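Local structure of glycoside hydrolase family 81 (6FOP) at residues A693-V696 and K702-T705; R301-L306 and S665-T670; M704-G707 and M711-S714; Y673-K678 and V696-G701; I430-P435 and V685-S690. The protein probably hydrolyses beta-1,3-glucans such as laminarin, serving as a family 81 glucanase of the Clostridium thermocellum cellulosome. All coordinates share one frame; numbering follows the deposited sequence.

Interaction 1 (A693-V696 and K702-T705); sequences AKKV and KVMT
Val696 and Met704 form an antiparallel hydrogen-bonded pair in which both backbone bonds are made. Val696 N reaches Met704 O over 2.8 Å, a bond that is straight at the hydrogen (179°). In the return bond Met704 N lies 2.9 Å from Val696 O. Both side chains leave the backbone on the buried face, where Val696 rests on Val686 and Met704 on Tyr684, two residues of strand 681-688. This is the tight half of a two-stranded beta hairpin, made of strands 694-697 and 703-706, whose short segments run at 165° to each other with axes 4.7 Å apart. The hairpin illustrates how carbonyl oxygens do double duty in antiparallel pairs: besides its N-H donor, Val696 O receives a CA-H contact from Val703 CA at 3.3 Å. A similar contact joins Thr705 CA to Lys694 O, also at 3.3 Å.

The other face, which carries Lys695, Val703 and Thr705, is exposed and much looser. Lys695 and Thr705 are a non-hydrogen-bonded pair, yet the lysine leans diagonally toward Val703 instead. Its CG stands anti to the backbone N (chi1 180°), and from there it touches Val703 CG1 at 3.8 Å, the two side chains crossing at a slant. Thr705 meets mainly backbone, with its CG2 3.7 Å from Lys694 O. Lys702, at the turn end, sends NZ off to Ser714 OG and Gly716 O.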
# COMPACT_ATOMS: atom_id res chain seq x y z
N ALA A 693 -13.89 -25.01 20.33
CA ALA A 693 -13.86 -25.79 19.09
C ALA A 693 -14.64 -25.08 17.98
O ALA A 693 -15.63 -24.40 18.25
CB ALA A 693 -14.43 -27.16 19.31
N LYS A 694 -14.15 -25.22 16.75
CA LYS A 694 -14.75 -24.61 15.56
C LYS A 694 -15.16 -25.70 14.60
O LYS A 694 -14.44 -26.69 14.43
CB LYS A 694 -13.76 -23.70 14.82
CG LYS A 694 -13.60 -22.30 15.35
CD LYS A 694 -12.60 -21.55 14.47
CE LYS A 694 -12.29 -20.17 15.02
NZ LYS A 694 -13.54 -19.33 15.03
N LYS A 695 -16.30 -25.52 13.95
CA LYS A 695 -16.66 -26.29 12.78
C LYS A 695 -16.39 -25.41 11.58
O LYS A 695 -16.99 -24.33 11.46
CB LYS A 695 -18.12 -26.70 12.80
CG LYS A 695 -18.53 -27.51 11.58
CD LYS A 695 -20.04 -27.67 11.49
CE LYS A 695 -20.53 -28.94 12.12
NZ LYS A 695 -21.96 -29.12 11.74
N VAL A 696 -15.49 -25.86 10.71
CA VAL A 696 -15.08 -25.12 9.50
C VAL A 696 -15.59 -25.85 8.29
O VAL A 696 -15.33 -27.06 8.11
CB VAL A 696 -13.55 -24.93 9.44
CG1 VAL A 696 -13.17 -24.18 8.16
CG2 VAL A 696 -13.06 -24.23 10.70
N LYS A 702 -16.10 -29.82 2.16
CA LYS A 702 -15.26 -30.35 3.23
C LYS A 702 -15.67 -29.72 4.55
O LYS A 702 -15.85 -28.49 4.62
CB LYS A 702 -13.78 -30.07 2.94
CG LYS A 702 -12.81 -30.64 3.96
CD LYS A 702 -12.71 -32.16 3.92
CE LYS A 702 -11.65 -32.64 4.88
NZ LYS A 702 -11.49 -34.11 4.78
N VAL A 703 -15.79 -30.53 5.59
CA VAL A 703 -16.08 -30.06 6.95
C VAL A 703 -15.01 -30.60 7.89
O VAL A 703 -14.70 -31.81 7.88
CB VAL A 703 -17.47 -30.52 7.46
CG1 VAL A 703 -17.72 -30.04 8.88
CG2 VAL A 703 -18.56 -30.00 6.55
N MET A 704 -14.43 -29.71 8.70
CA MET A 704 -13.48 -30.09 9.75
C MET A 704 -13.89 -29.49 11.07
O MET A 704 -14.32 -28.34 11.14
CB MET A 704 -12.08 -29.57 9.40
CG MET A 704 -11.47 -30.21 8.17
SD MET A 704 -9.97 -29.40 7.56
CE MET A 704 -8.89 -29.60 8.98
N THR A 705 -13.78 -30.28 12.14
CA THR A 705 -13.93 -29.77 13.47
C THR A 705 -12.53 -29.66 14.07
O THR A 705 -11.77 -30.62 14.04
CB THR A 705 -14.85 -30.66 14.33
OG1 THR A 705 -16.13 -30.71 13.71
CG2 THR A 705 -14.98 -30.08 15.74

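Interaction 2 (R301-L306 and S665-T670); sequences RYHGIL and SVTADT
Val666 meets His303 through water. The carbonyl oxygen Val666 O lies near the plane of the imidazole, at its edge, but 4.4 Å from His303 ND1, too far for a direct bond. A water fills this gap: it sits in the ring plane, 3.0 Å from His303 ND1, and donates to Val666 O. Thr667 comes next and makes the direct packing. Its methyl CG2 lies 3.7 Å from Tyr302 O, which is hydrogen-bonded to Ser239 OG, and approaches His303 ND1 obliquely at 4.1 Å. With chi1 at 57°, OG1 lies between the backbone N and the carbonyl carbon, and there it bonds a second water at 3.0 Å. That water accepts from Arg301 NH1 at 2.8 Å. Ala668 and Asp669 turn to the neighbouring hairpin: Ala668 packs on Val696 and Phe698, while Asp669, the centre of an inverse gamma turn, receives Thr697 N on its OD1. Thr670 closes that turn with a weak bond from its N to Ala668 O, and just beyond it Pro671 O is held by Tyr302 OH. The contact joins the loop after strand 295-301 to the loop that connects strands 661-662 and 673-678 of the C-terminal sheet. With water at both polar meeting points and one methyl between them, the chemistry implies an interface held by hydration and apolar packing, without a direct hydrogen bond between the loops.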
# COMPACT_ATOMS: atom_id res chain seq x y z
N ARG A 301 -12.43 -12.02 -2.92
CA ARG A 301 -12.40 -13.26 -2.14
C ARG A 301 -11.09 -13.30 -1.34
O ARG A 301 -9.99 -13.12 -1.88
CB ARG A 301 -12.53 -14.47 -3.04
CG ARG A 301 -13.90 -14.58 -3.67
CD ARG A 301 -14.19 -15.97 -4.21
NE ARG A 301 -15.32 -15.97 -5.14
CZ ARG A 301 -16.60 -15.93 -4.78
NH1 ARG A 301 -16.96 -15.88 -3.49
NH2 ARG A 301 -17.55 -15.92 -5.72
N TYR A 302 -11.24 -13.56 -0.05
CA TYR A 302 -10.14 -13.80 0.86
C TYR A 302 -9.92 -15.31 0.90
O TYR A 302 -10.87 -16.07 0.99
CB TYR A 302 -10.54 -13.30 2.23
CG TYR A 302 -9.60 -13.65 3.37
CD1 TYR A 302 -8.31 -13.12 3.45
CD2 TYR A 302 -10.04 -14.46 4.40
CE1 TYR A 302 -7.48 -13.39 4.51
CE2 TYR A 302 -9.21 -14.75 5.48
CZ TYR A 302 -7.94 -14.21 5.53
OH TYR A 302 -7.12 -14.48 6.60
N HIS A 303 -8.66 -15.74 0.82
CA HIS A 303 -8.33 -17.16 0.73
C HIS A 303 -7.68 -17.73 1.98
O HIS A 303 -7.15 -18.86 1.94
CB HIS A 303 -7.43 -17.41 -0.47
CG HIS A 303 -8.10 -17.07 -1.76
ND1 HIS A 303 -8.90 -17.96 -2.43
CD2 HIS A 303 -8.14 -15.92 -2.47
CE1 HIS A 303 -9.41 -17.37 -3.50
NE2 HIS A 303 -8.95 -16.14 -3.55
N GLY A 304 -7.72 -16.98 3.07
CA GLY A 304 -7.16 -17.44 4.34
C GLY A 304 -5.67 -17.17 4.41
O GLY A 304 -4.99 -17.06 3.37
N ILE A 305 -5.15 -17.11 5.63
CA ILE A 305 -3.72 -17.24 5.88
C ILE A 305 -3.53 -18.26 6.99
O ILE A 305 -4.47 -18.53 7.75
CB ILE A 305 -3.04 -15.90 6.24
CG1 ILE A 305 -3.52 -15.35 7.59
CG2 ILE A 305 -3.25 -14.86 5.13
CD1 ILE A 305 -2.63 -14.27 8.11
N LEU A 306 -2.30 -18.71 7.15
CA LEU A 306 -1.94 -19.55 8.30
C LEU A 306 -0.85 -18.89 9.12
O LEU A 306 -0.08 -18.09 8.59
CB LEU A 306 -1.46 -20.92 7.84
CG LEU A 306 -2.52 -21.78 7.16
CD1 LEU A 306 -1.84 -22.98 6.50
CD2 LEU A 306 -3.58 -22.23 8.15
N SER A 665 -9.44 -21.94 -5.60
CA SER A 665 -10.81 -22.13 -6.05
C SER A 665 -11.76 -22.55 -4.92
O SER A 665 -12.94 -22.82 -5.18
CB SER A 665 -10.86 -23.16 -7.18
OG SER A 665 -10.62 -24.46 -6.70
N VAL A 666 -11.24 -22.65 -3.71
CA VAL A 666 -12.01 -23.09 -2.53
C VAL A 666 -11.80 -22.11 -1.40
O VAL A 666 -10.65 -21.79 -1.06
CB VAL A 666 -11.51 -24.46 -2.02
CG1 VAL A 666 -12.36 -24.97 -0.85
CG2 VAL A 666 -11.48 -25.47 -3.11
N THR A 667 -12.89 -21.70 -0.76
CA THR A 667 -12.82 -20.85 0.42
C THR A 667 -13.44 -21.54 1.63
O THR A 667 -14.02 -22.62 1.51
CB THR A 667 -13.44 -19.48 0.16
OG1 THR A 667 -14.79 -19.65 -0.29
CG2 THR A 667 -12.64 -18.73 -0.92
N ALA A 668 -13.35 -20.89 2.79
CA ALA A 668 -13.84 -21.45 4.04
C ALA A 668 -14.37 -20.36 4.93
O ALA A 668 -13.96 -19.19 4.82
CB ALA A 668 -12.74 -22.22 4.77
N ASP A 669 -15.25 -20.76 5.84
CA ASP A 669 -15.92 -19.85 6.78
C ASP A 669 -15.13 -19.60 8.08
O ASP A 669 -15.68 -19.60 9.19
CB ASP A 669 -17.35 -20.31 7.06
CG ASP A 669 -17.45 -21.65 7.78
OD1 ASP A 669 -16.42 -22.32 8.01
OD2 ASP A 669 -18.61 -22.03 8.05
N THR A 670 -13.83 -19.36 7.94
CA THR A 670 -12.95 -19.10 9.06
C THR A 670 -11.78 -18.23 8.58
O THR A 670 -11.49 -18.24 7.40
CB THR A 670 -12.47 -20.44 9.70
OG1 THR A 670 -12.09 -20.24 11.05
CG2 THR A 670 -11.34 -21.06 8.90
O HOH W 1 -15.64 -16.87 -1.21
O HOH W 2 -8.38 -20.67 -1.36

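Interaction 3 (M704-G707 and M711-S714); sequences MTVG and MAVS
Met704 and Ala712 dominate this contact, with Val706 completing it. The strands 703-706 and 710-715 run antiparallel, their short segments at 158°, yet their axes approach only to 7.8 Å and no hydrogen bond passes between them. The case shows how two strands close in sequence can belong to different layers and meet through side chains packed on the facing strand, with no backbone hydrogen bond.

The methionine makes its contact with the end of its chain. After an extended second torsion the chain bends at the third (chi3 61°), and this turns the terminal methyl back along the facing strand. Met704 CE thereby comes to 3.6 Å from Ala712 O and 3.8 Å from Ala712 CB. The sulfur faces the next inward residue, Met704 SD being 4.1 Å from Ser714 CB. Ala712 is touched from a second direction by Val706, both of whose branches take part: CG1 and CG2 of Val706 are each 3.9 Å from Ala712 CB, which therefore rests against both methyls. The small alanine side chain is thus shared between two larger ones of the opposite strand. Ser714 offers its CB to the methionine, whereas its OG is used by Lys702 NZ.

Beyond the two strands, Met704 also packs on Tyr684 and Val706 on Val686. Both belong to strand 681-688, which lies next to strand 710-715 in the four-stranded sheet. Met711 and Val713 point away from the hairpin and meet the loop residue Pro310 on the far side of that sheet.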
# COMPACT_ATOMS: atom_id res chain seq x y z
N MET A 704 -14.43 -29.71 8.70
CA MET A 704 -13.48 -30.09 9.75
C MET A 704 -13.89 -29.49 11.07
O MET A 704 -14.32 -28.34 11.14
CB MET A 704 -12.08 -29.57 9.40
CG MET A 704 -11.47 -30.21 8.17
SD MET A 704 -9.97 -29.40 7.56
CE MET A 704 -8.89 -29.60 8.98
N THR A 705 -13.78 -30.28 12.14
CA THR A 705 -13.93 -29.77 13.47
C THR A 705 -12.53 -29.66 14.07
O THR A 705 -11.77 -30.62 14.04
CB THR A 705 -14.85 -30.66 14.33
OG1 THR A 705 -16.13 -30.71 13.71
CG2 THR A 705 -14.98 -30.08 15.74
N VAL A 706 -12.22 -28.49 14.60
CA VAL A 706 -10.86 -28.13 15.02
C VAL A 706 -10.92 -27.67 16.46
O VAL A 706 -11.65 -26.74 16.80
CB VAL A 706 -10.26 -27.02 14.13
CG1 VAL A 706 -8.80 -26.77 14.52
CG2 VAL A 706 -10.43 -27.42 12.67
N GLY A 707 -10.12 -28.31 17.31
CA GLY A 707 -10.10 -27.95 18.70
C GLY A 707 -9.50 -26.57 18.97
O GLY A 707 -8.84 -26.00 18.12
N MET A 711 -3.84 -26.40 15.32
CA MET A 711 -3.83 -26.63 13.88
C MET A 711 -4.38 -28.00 13.57
O MET A 711 -4.10 -28.98 14.28
CB MET A 711 -2.41 -26.51 13.28
CG MET A 711 -2.36 -26.51 11.75
SD MET A 711 -0.83 -25.87 11.00
CE MET A 711 -1.13 -24.12 11.16
N ALA A 712 -5.18 -28.09 12.52
CA ALA A 712 -5.70 -29.37 12.03
C ALA A 712 -5.46 -29.47 10.54
O ALA A 712 -5.53 -28.46 9.82
CB ALA A 712 -7.16 -29.52 12.33
N VAL A 713 -5.17 -30.69 10.07
CA VAL A 713 -4.93 -31.00 8.68
C VAL A 713 -5.76 -32.21 8.31
O VAL A 713 -5.76 -33.23 9.04
CB VAL A 713 -3.45 -31.34 8.43
CG1 VAL A 713 -3.19 -31.59 6.95
CG2 VAL A 713 -2.52 -30.23 8.96
N SER A 714 -6.42 -32.14 7.17
CA SER A 714 -7.19 -33.29 6.65
C SER A 714 -7.00 -33.36 5.15
O SER A 714 -7.10 -32.35 4.46
CB SER A 714 -8.66 -33.20 7.02
OG SER A 714 -9.39 -34.33 6.52

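Interaction 4 (Y673-K678 and V696-G701); sequences YSVFNK and VTFSDG
This is a buried aromatic and aliphatic contact between strand 673-678, in the C-terminal four-stranded sheet, and the turn that follows the first strand of the neighbouring hairpin. Phe698 supplies one side of it and the pair Tyr673 and Val675 the other. The rings form an offset edge-to-face pair in which the edge of Phe698 is directed at the face of Tyr673, with centroids 6.0 Å apart and planes at 84°. Their closest atoms are Tyr673 CD2 and Phe698 CE2, separated by 3.9 Å. The same phenyl carbon touches the valine: Val675 CG2 lies 3.6 Å from Phe698 CE2 and 3.8 Å from Phe698 CD2. Tyr673 takes a chi1 of 70°, which places its ring between its own backbone N and carbonyl carbon; its hydroxyl bonds Ser239 OG.

The other partner stands at the start of a turn: Phe698 begins a type I beta turn closed by a bond of 2.9 Å from Gly701 N to Phe698 O. Within that turn Asp700 OD2 makes a salt bridge with Arg682 NH1 and a hydrogen bond with Tyr684 OH, which ties the turn to strand 681-688. Tyr684 also makes an edge-to-face pair with Phe698. The arrangement is consistent with the interior of a small beta sandwich, the four-stranded sheet forming one layer and the hairpin the other.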
# COMPACT_ATOMS: atom_id res chain seq x y z
N TYR A 673 -6.91 -20.38 7.43
CA TYR A 673 -6.96 -21.63 6.69
C TYR A 673 -6.12 -21.51 5.43
O TYR A 673 -5.74 -20.41 5.03
CB TYR A 673 -8.38 -22.03 6.32
CG TYR A 673 -9.03 -21.15 5.26
CD1 TYR A 673 -9.65 -19.94 5.60
CD2 TYR A 673 -9.07 -21.55 3.94
CE1 TYR A 673 -10.26 -19.15 4.62
CE2 TYR A 673 -9.68 -20.79 2.96
CZ TYR A 673 -10.29 -19.60 3.31
OH TYR A 673 -10.92 -18.90 2.30
N SER A 674 -5.84 -22.65 4.82
CA SER A 674 -5.37 -22.71 3.42
C SER A 674 -5.70 -24.08 2.85
O SER A 674 -5.75 -25.09 3.60
CB SER A 674 -3.88 -22.37 3.25
OG SER A 674 -3.62 -21.00 3.49
N VAL A 675 -5.87 -24.13 1.54
CA VAL A 675 -6.14 -25.37 0.83
C VAL A 675 -5.04 -25.58 -0.19
O VAL A 675 -4.61 -24.65 -0.88
CB VAL A 675 -7.50 -25.36 0.12
CG1 VAL A 675 -7.81 -26.71 -0.53
CG2 VAL A 675 -8.60 -24.97 1.12
N PHE A 676 -4.58 -26.83 -0.26
CA PHE A 676 -3.50 -27.25 -1.15
C PHE A 676 -4.02 -28.37 -2.05
O PHE A 676 -4.94 -29.12 -1.66
CB PHE A 676 -2.31 -27.74 -0.33
CG PHE A 676 -1.78 -26.72 0.65
CD1 PHE A 676 -2.37 -26.55 1.89
CD2 PHE A 676 -0.71 -25.90 0.30
CE1 PHE A 676 -1.89 -25.59 2.77
CE2 PHE A 676 -0.24 -24.94 1.17
CZ PHE A 676 -0.83 -24.78 2.41
N ASN A 677 -3.44 -28.51 -3.24
CA ASN A 677 -3.91 -29.46 -4.24
C ASN A 677 -2.69 -30.11 -4.89
O ASN A 677 -1.91 -29.41 -5.55
CB ASN A 677 -4.76 -28.72 -5.27
CG ASN A 677 -5.44 -29.63 -6.26
OD1 ASN A 677 -4.92 -30.68 -6.61
ND2 ASN A 677 -6.60 -29.21 -6.74
N LYS A 678 -2.53 -31.41 -4.67
CA LYS A 678 -1.46 -32.21 -5.28
C LYS A 678 -2.12 -33.21 -6.20
O LYS A 678 -2.81 -34.11 -5.74
CB LYS A 678 -0.62 -32.93 -4.21
CG LYS A 678 0.64 -33.57 -4.78
CD LYS A 678 1.42 -34.29 -3.70
CE LYS A 678 2.59 -35.06 -4.29
NZ LYS A 678 3.65 -34.17 -4.86
N VAL A 696 -15.49 -25.86 10.71
CA VAL A 696 -15.08 -25.12 9.50
C VAL A 696 -15.59 -25.85 8.29
O VAL A 696 -15.33 -27.06 8.11
CB VAL A 696 -13.55 -24.93 9.44
CG1 VAL A 696 -13.17 -24.18 8.16
CG2 VAL A 696 -13.06 -24.23 10.70
N THR A 697 -16.31 -25.11 7.44
CA THR A 697 -16.89 -25.64 6.23
C THR A 697 -16.29 -24.95 5.03
O THR A 697 -16.22 -23.73 5.00
CB THR A 697 -18.43 -25.47 6.23
OG1 THR A 697 -18.97 -26.09 7.41
CG2 THR A 697 -19.06 -26.10 5.01
N PHE A 698 -15.84 -25.75 4.06
CA PHE A 698 -15.24 -25.26 2.82
C PHE A 698 -16.27 -25.26 1.71
O PHE A 698 -17.27 -25.99 1.75
CB PHE A 698 -14.02 -26.11 2.42
CG PHE A 698 -12.87 -26.01 3.40
CD1 PHE A 698 -12.87 -26.76 4.59
CD2 PHE A 698 -11.78 -25.21 3.14
CE1 PHE A 698 -11.83 -26.65 5.49
CE2 PHE A 698 -10.73 -25.12 4.02
CZ PHE A 698 -10.77 -25.84 5.22
N SER A 699 -16.00 -24.46 0.67
CA SER A 699 -16.97 -24.28 -0.42
C SER A 699 -17.18 -25.52 -1.28
O SER A 699 -18.16 -25.61 -2.03
CB SER A 699 -16.56 -23.09 -1.31
OG SER A 699 -15.30 -23.28 -1.91
N ASP A 700 -16.24 -26.48 -1.18
CA ASP A 700 -16.40 -27.77 -1.86
C ASP A 700 -17.09 -28.84 -0.99
O ASP A 700 -17.18 -29.99 -1.41
CB ASP A 700 -15.05 -28.27 -2.40
CG ASP A 700 -14.04 -28.57 -1.31
OD1 ASP A 700 -14.40 -28.47 -0.11
OD2 ASP A 700 -12.89 -28.89 -1.67
N GLY A 701 -17.58 -28.46 0.19
CA GLY A 701 -18.24 -29.41 1.08
C GLY A 701 -17.41 -30.01 2.19
O GLY A 701 -17.96 -30.61 3.11

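Interaction 5 (I430-P435 and V685-S690); sequences IALRDP and VVYNAS
Leu432 CD2 bridges Tyr687 and Ala689, joining helix 416-433 to strand 681-688 and the residue that follows it. The helix lies in the family 81 C-terminal region, which belongs to the six-hairpin clan of helical barrels; the contact therefore places the small C-terminal sheet beside a helix that probably belongs to the (alpha/alpha)6 barrel. Along the leucine, CB and CG make no close approach to 685-690. A chi1 of -71° sets CG anti to the carbonyl carbon, and there the chain forks. CD1 likewise finds no near partner in 685-690, whereas CD2 reaches it. From this methyl, Ala689 CB is 3.9 Å away, and Tyr687 CE2 is also 3.9 Å from Leu432 CD2. The tyrosine ring receives it obliquely, the leucine and the tyrosine lying alongside one another, pointing opposite ways. Pro307 touches both Leu432 and Tyr687 nearby.

Polar atoms are linked beside this apolar tip. A water donates to Leu432 O at 2.8 Å and lies 2.7 Å from Tyr687 OH, in the plane of the ring and at its edge. The strand then leaves the sheet through an Asx turn that begins at Asn688, whose side-chain oxygen is gripped twice by Ser690. Ser690 N stands above the carbonyl plane, 35° out of it, and Ser690 OG lies in that plane, on a lone pair, 2.7 Å from Asn688 OD1.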
# COMPACT_ATOMS: atom_id res chain seq x y z
N ILE A 430 3.81 -14.68 19.52
CA ILE A 430 3.72 -14.78 20.97
C ILE A 430 2.25 -14.82 21.41
O ILE A 430 1.88 -15.66 22.24
CB ILE A 430 4.49 -13.67 21.69
CG1 ILE A 430 5.97 -13.76 21.38
CG2 ILE A 430 4.24 -13.72 23.18
CD1 ILE A 430 6.73 -12.54 21.73
N ALA A 431 1.43 -13.94 20.86
CA ALA A 431 -0.00 -13.90 21.23
C ALA A 431 -0.77 -15.19 21.02
O ALA A 431 -1.64 -15.54 21.82
CB ALA A 431 -0.68 -12.75 20.51
N LEU A 432 -0.41 -15.93 19.97
CA LEU A 432 -1.05 -17.22 19.67
C LEU A 432 -0.72 -18.26 20.74
O LEU A 432 -1.46 -19.22 20.91
CB LEU A 432 -0.59 -17.73 18.29
CG LEU A 432 -1.16 -16.95 17.12
CD1 LEU A 432 -0.36 -17.24 15.84
CD2 LEU A 432 -2.63 -17.26 16.93
N ARG A 433 0.38 -18.05 21.47
CA ARG A 433 0.87 -18.97 22.48
C ARG A 433 0.68 -18.50 23.91
O ARG A 433 0.73 -19.30 24.83
CB ARG A 433 2.36 -19.21 22.23
CG ARG A 433 2.64 -19.92 20.92
CD ARG A 433 4.07 -19.74 20.49
NE ARG A 433 4.37 -20.56 19.33
CZ ARG A 433 4.09 -20.25 18.06
NH1 ARG A 433 3.53 -19.10 17.76
NH2 ARG A 433 4.40 -21.07 17.08
N ASP A 434 0.45 -17.20 24.10
CA ASP A 434 0.51 -16.62 25.42
C ASP A 434 -0.44 -15.43 25.45
O ASP A 434 -0.04 -14.29 25.16
CB ASP A 434 1.93 -16.23 25.79
CG ASP A 434 2.06 -15.73 27.19
OD1 ASP A 434 1.03 -15.43 27.83
OD2 ASP A 434 3.21 -15.58 27.65
N PRO A 435 -1.73 -15.72 25.75
CA PRO A 435 -2.72 -14.65 25.83
C PRO A 435 -2.45 -13.65 26.95
O PRO A 435 -2.91 -12.51 26.88
CB PRO A 435 -4.03 -15.42 26.07
CG PRO A 435 -3.63 -16.67 26.77
CD PRO A 435 -2.27 -17.01 26.23
N VAL A 685 -6.05 -27.18 5.62
CA VAL A 685 -5.34 -26.82 6.84
C VAL A 685 -6.08 -25.68 7.50
O VAL A 685 -6.40 -24.68 6.84
CB VAL A 685 -3.89 -26.40 6.58
CG1 VAL A 685 -3.16 -26.14 7.89
CG2 VAL A 685 -3.19 -27.46 5.72
N VAL A 686 -6.38 -25.82 8.77
CA VAL A 686 -7.05 -24.77 9.55
C VAL A 686 -6.27 -24.51 10.83
O VAL A 686 -5.80 -25.45 11.48
CB VAL A 686 -8.47 -25.22 9.95
CG1 VAL A 686 -9.14 -24.22 10.88
CG2 VAL A 686 -9.31 -25.44 8.71
N TYR A 687 -6.19 -23.25 11.26
CA TYR A 687 -5.74 -22.93 12.59
C TYR A 687 -6.90 -22.30 13.35
O TYR A 687 -7.52 -21.34 12.87
CB TYR A 687 -4.52 -22.00 12.63
CG TYR A 687 -4.01 -21.91 14.05
CD1 TYR A 687 -3.28 -22.96 14.61
CD2 TYR A 687 -4.34 -20.87 14.89
CE1 TYR A 687 -2.89 -22.94 15.92
CE2 TYR A 687 -3.93 -20.85 16.22
CZ TYR A 687 -3.20 -21.90 16.73
OH TYR A 687 -2.80 -21.91 18.05
N ASN A 688 -7.21 -22.84 14.52
CA ASN A 688 -8.21 -22.26 15.42
C ASN A 688 -7.50 -21.54 16.54
O ASN A 688 -6.98 -22.19 17.45
CB ASN A 688 -9.11 -23.38 15.96
CG ASN A 688 -10.19 -22.89 16.90
OD1 ASN A 688 -10.32 -21.68 17.20
ND2 ASN A 688 -10.99 -23.83 17.38
N ALA A 689 -7.52 -20.22 16.50
CA ALA A 689 -6.89 -19.39 17.52
C ALA A 689 -7.83 -19.07 18.69
O ALA A 689 -7.44 -18.35 19.60
CB ALA A 689 -6.39 -18.10 16.90
N SER A 690 -9.05 -19.57 18.66
CA SER A 690 -10.03 -19.28 19.72
C SER A 690 -9.97 -20.34 20.81
O SER A 690 -9.35 -21.39 20.64
CB SER A 690 -11.44 -19.20 19.14
OG SER A 690 -12.02 -20.47 18.97
O HOH W 3 -3.81 -19.94 19.65

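How the interactions relate
Interactions 1 and 3 have centres 6 Å apart and share strand 703-706; Lys694 O and Val706 N, 2.9 Å apart, continue the hairpin ladder. Interaction 4 uses the other hairpin strand and its turn, and Phe698 CZ reaches Val686 CG2 at 3.8 Å, in the strand of interaction 5. Interaction 2 joins that turn by Thr667 O and Ser699 N, at 2.8 Å. Interactions 1, 3 and 4 lie within an apparently two-layered C-terminal unit; interactions 2 and 5, about 17 Å apart between centres, tie it to the preceding fold. No residue here belongs to the calcium, magnesium or nickel sites; bound methylpentanediol, probably from the crystallisation liquor, lies about 4 Å from the side chain of Tyr687.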